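Side-chain contact in amidohydrolase (Brucella melitensis biovar Abortus, PDB 4F0L), which binds an iron(III) ion and is probably a metal-dependent deaminase of the amidohydrolase family: residues L398-L403 and D409-G414. Residues are numbered along the deposited sequence; the frame is centred on the assembly and turned at random.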
ATOM      1  N   LEU B 398     -10.474 -15.747  -5.786  1.00 15.58           N
ATOM      2  CA  LEU B 398      -9.701 -15.245  -4.699  1.00 15.89           C
ATOM      3  C   LEU B 398      -9.358 -16.371  -3.734  1.00 17.80           C
ATOM      4  O   LEU B 398     -10.216 -17.198  -3.422  1.00 18.97           O
ATOM      5  CB  LEU B 398     -10.457 -14.125  -3.972  1.00 15.10           C
ATOM      6  CG  LEU B 398     -10.730 -12.867  -4.808  1.00 14.41           C
ATOM      7  CD1 LEU B 398     -11.653 -11.937  -4.047  1.00 13.96           C
ATOM      8  CD2 LEU B 398      -9.452 -12.103  -5.209  1.00 13.71           C
ATOM      9  N   ASP B 399      -8.123 -16.366  -3.230  1.00 18.69           N
ATOM     10  CA  ASP B 399      -7.716 -17.290  -2.172  1.00 20.08           C
ATOM     11  C   ASP B 399      -8.290 -16.752  -0.864  1.00 19.89           C
ATOM     12  O   ASP B 399      -7.878 -15.683  -0.394  1.00 17.97           O
ATOM     13  CB  ASP B 399      -6.187 -17.380  -2.115  1.00 21.10           C
ATOM     14  CG  ASP B 399      -5.678 -18.305  -1.010  1.00 23.09           C
ATOM     15  OD1 ASP B 399      -6.319 -18.467   0.020  1.00 24.76           O
ATOM     16  OD2 ASP B 399      -4.632 -18.918  -1.201  1.00 25.84           O
ATOM     17  N   VAL B 400      -9.233 -17.500  -0.288  1.00 20.83           N
ATOM     18  CA  VAL B 400      -9.901 -17.130   0.965  1.00 21.06           C
ATOM     19  C   VAL B 400      -9.567 -18.103   2.100  1.00 22.79           C
ATOM     20  O   VAL B 400     -10.334 -18.265   3.053  1.00 22.89           O
ATOM     21  CB  VAL B 400     -11.433 -17.031   0.783  1.00 21.58           C
ATOM     22  CG1 VAL B 400     -11.771 -15.834  -0.097  1.00 19.83           C
ATOM     23  CG2 VAL B 400     -12.013 -18.351   0.276  1.00 20.86           C
ATOM     24  N   GLU B 401      -8.385 -18.688   2.013  1.00 23.53           N
ATOM     25  CA  GLU B 401      -7.883 -19.595   3.030  1.00 27.58           C
ATOM     26  C   GLU B 401      -7.889 -18.933   4.416  1.00 24.84           C
ATOM     27  O   GLU B 401      -8.249 -19.567   5.405  1.00 24.76           O
ATOM     28  CB  GLU B 401      -6.484 -20.042   2.602  1.00 31.47           C
ATOM     29  CG  GLU B 401      -5.842 -21.164   3.394  1.00 38.53           C
ATOM     30  CD  GLU B 401      -4.624 -21.725   2.660  1.00 41.89           C
ATOM     31  OE1 GLU B 401      -3.492 -21.351   3.044  1.00 47.16           O
ATOM     32  OE2 GLU B 401      -4.801 -22.478   1.670  1.00 44.80           O
ATOM     33  N   ARG B 402      -7.559 -17.643   4.476  1.00 22.85           N
ATOM     34  CA  ARG B 402      -7.605 -16.910   5.743  1.00 21.95           C
ATOM     35  C   ARG B 402      -8.959 -16.238   6.048  1.00 22.69           C
ATOM     36  O   ARG B 402      -9.082 -15.537   7.082  1.00 22.72           O
ATOM     37  CB  ARG B 402      -6.507 -15.839   5.799  1.00 20.51           C
ATOM     38  CG  ARG B 402      -5.074 -16.358   5.575  1.00 20.25           C
ATOM     39  CD  ARG B 402      -4.047 -15.407   6.180  1.00 19.55           C
ATOM     40  NE  ARG B 402      -4.210 -15.284   7.626  1.00 18.91           N
ATOM     41  CZ  ARG B 402      -3.733 -14.302   8.385  1.00 18.82           C
ATOM     42  NH1 ARG B 402      -3.057 -13.267   7.853  1.00 18.26           N
ATOM     43  NH2 ARG B 402      -3.948 -14.336   9.705  1.00 18.95           N
ATOM     44  N   LEU B 403      -9.951 -16.417   5.170  1.00 22.35           N
ATOM     45  CA  LEU B 403     -11.284 -15.860   5.381  1.00 23.80           C
ATOM     46  C   LEU B 403     -12.341 -16.934   5.143  1.00 26.15           C
ATOM     47  O   LEU B 403     -13.223 -16.732   4.293  1.00 25.87           O
ATOM     48  CB  LEU B 403     -11.508 -14.692   4.399  1.00 23.28           C
ATOM     49  CG  LEU B 403     -10.651 -13.439   4.561  1.00 22.46           C
ATOM     50  CD1 LEU B 403     -10.656 -12.581   3.325  1.00 21.67           C
ATOM     51  CD2 LEU B 403     -11.166 -12.635   5.732  1.00 22.98           C
ATOM     52  N   ASP B 409     -19.015  -9.299   0.829  1.00 22.71           N
ATOM     53  CA  ASP B 409     -18.346  -7.993   1.000  1.00 20.90           C
ATOM     54  C   ASP B 409     -17.130  -8.059   1.963  1.00 19.85           C
ATOM     55  O   ASP B 409     -16.105  -7.404   1.749  1.00 18.53           O
ATOM     56  CB  ASP B 409     -19.349  -6.961   1.513  1.00 21.64           C
ATOM     57  CG  ASP B 409     -20.313  -6.469   0.439  1.00 22.60           C
ATOM     58  OD1 ASP B 409     -20.182  -6.837  -0.748  1.00 21.55           O
ATOM     59  OD2 ASP B 409     -21.229  -5.700   0.811  1.00 23.57           O
ATOM     60  N   VAL B 410     -17.247  -8.876   3.000  1.00 19.44           N
ATOM     61  CA  VAL B 410     -16.193  -9.075   3.966  1.00 18.97           C
ATOM     62  C   VAL B 410     -14.952  -9.616   3.268  1.00 17.43           C
ATOM     63  O   VAL B 410     -13.811  -9.235   3.599  1.00 16.48           O
ATOM     64  CB  VAL B 410     -16.670 -10.009   5.114  1.00 20.07           C
ATOM     65  CG1 VAL B 410     -15.511 -10.411   6.024  1.00 20.55           C
ATOM     66  CG2 VAL B 410     -17.777  -9.323   5.906  1.00 21.32           C
ATOM     67  N   VAL B 411     -15.154 -10.465   2.255  1.00 16.63           N
ATOM     68  CA  VAL B 411     -14.011 -10.958   1.477  1.00 15.67           C
ATOM     69  C   VAL B 411     -13.286  -9.791   0.767  1.00 14.71           C
ATOM     70  O   VAL B 411     -12.034  -9.734   0.765  1.00 14.19           O
ATOM     71  CB  VAL B 411     -14.396 -12.037   0.441  1.00 16.12           C
ATOM     72  CG1 VAL B 411     -13.193 -12.322  -0.461  1.00 15.32           C
ATOM     73  CG2 VAL B 411     -14.921 -13.301   1.117  1.00 16.46           C
ATOM     74  N   LEU B 412     -14.056  -8.881   0.158  1.00 14.45           N
ATOM     75  CA  LEU B 412     -13.463  -7.753  -0.573  1.00 13.96           C
ATOM     76  C   LEU B 412     -12.696  -6.845   0.389  1.00 14.15           C
ATOM     77  O   LEU B 412     -11.590  -6.383   0.068  1.00 13.77           O
ATOM     78  CB  LEU B 412     -14.515  -6.942  -1.317  1.00 13.73           C
ATOM     79  CG  LEU B 412     -15.212  -7.651  -2.478  1.00 13.82           C
ATOM     80  CD1 LEU B 412     -16.351  -6.801  -3.072  1.00 13.68           C
ATOM     81  CD2 LEU B 412     -14.201  -8.083  -3.547  1.00 13.70           C
ATOM     82  N   ASP B 413     -13.292  -6.563   1.544  1.00 14.75           N
ATOM     83  CA  ASP B 413     -12.637  -5.683   2.512  1.00 15.11           C
ATOM     84  C   ASP B 413     -11.359  -6.321   3.062  1.00 14.71           C
ATOM     85  O   ASP B 413     -10.359  -5.633   3.285  1.00 14.65           O
ATOM     86  CB  ASP B 413     -13.617  -5.272   3.603  1.00 15.86           C
ATOM     87  CG  ASP B 413     -14.691  -4.322   3.091  1.00 16.58           C
ATOM     88  OD1 ASP B 413     -14.429  -3.569   2.152  1.00 16.80           O
ATOM     89  OD2 ASP B 413     -15.787  -4.301   3.642  1.00 17.52           O
ATOM     90  N   GLY B 414     -11.347  -7.640   3.187  1.00 14.88           N
ATOM     91  CA  GLY B 414     -10.173  -8.359   3.689  1.00 14.49           C
ATOM     92  C   GLY B 414      -9.061  -8.333   2.686  1.00 13.92           C
ATOM     93  O   GLY B 414      -7.883  -8.116   2.999  1.00 14.01           O
TER
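Val411 of helix 408-417 sets one methyl, CG1, against Leu398 and Val400, where the end of strand 395-399 and the type I beta turn after it, Val400 to Leu403, pack on the helix. Backbone pairing of this strand with Val56 and His422 is consistent with the small beta domain that many amidohydrolases carry beside the TIM barrel, here away from the iron site. The close part is entirely apolar. Val411 CG1 lies 3.8 Å from Val400 CG1 and 3.9 Å from Leu398 CD1, the two valine side chains crossing at about a right angle and the leucine slanting across. A chi1 of 171° explains the position of that methyl: CG1 lies anti to the helix backbone N and meets both neighbours, which touch it with one methyl each. No hydrogen bond joins the segments, so only van der Waals packing holds them directly, over 246 Å² of buried surface, both sides summed.

Leu403 makes the looser part. The closest approaches of its CD1 are to backbone, 4.1 Å from Val411 O and 4.3 Å from Gly414 CA, so the leucine lies against the helix where glycine presents no side chain. A 2.8 Å bond from Leu403 N to Val400 O closes the turn, with Val400 and Leu403, its first and last residues, both directed at the helix.

On the open side, exposed Glu401 and partly exposed Asp399 make no contact with the helix. Arg402 does not touch residues 409-414 either; it and Asp409 form salt bridges with Glu446 and Arg79 of the second subunit, Asp409 also with Arg366 of its own chain. An Asx turn orders the open side: Asp399 OD1 accepts Glu401 N nearly along the C-O axis at 2.9 Å, with an N-H...O angle of 161°.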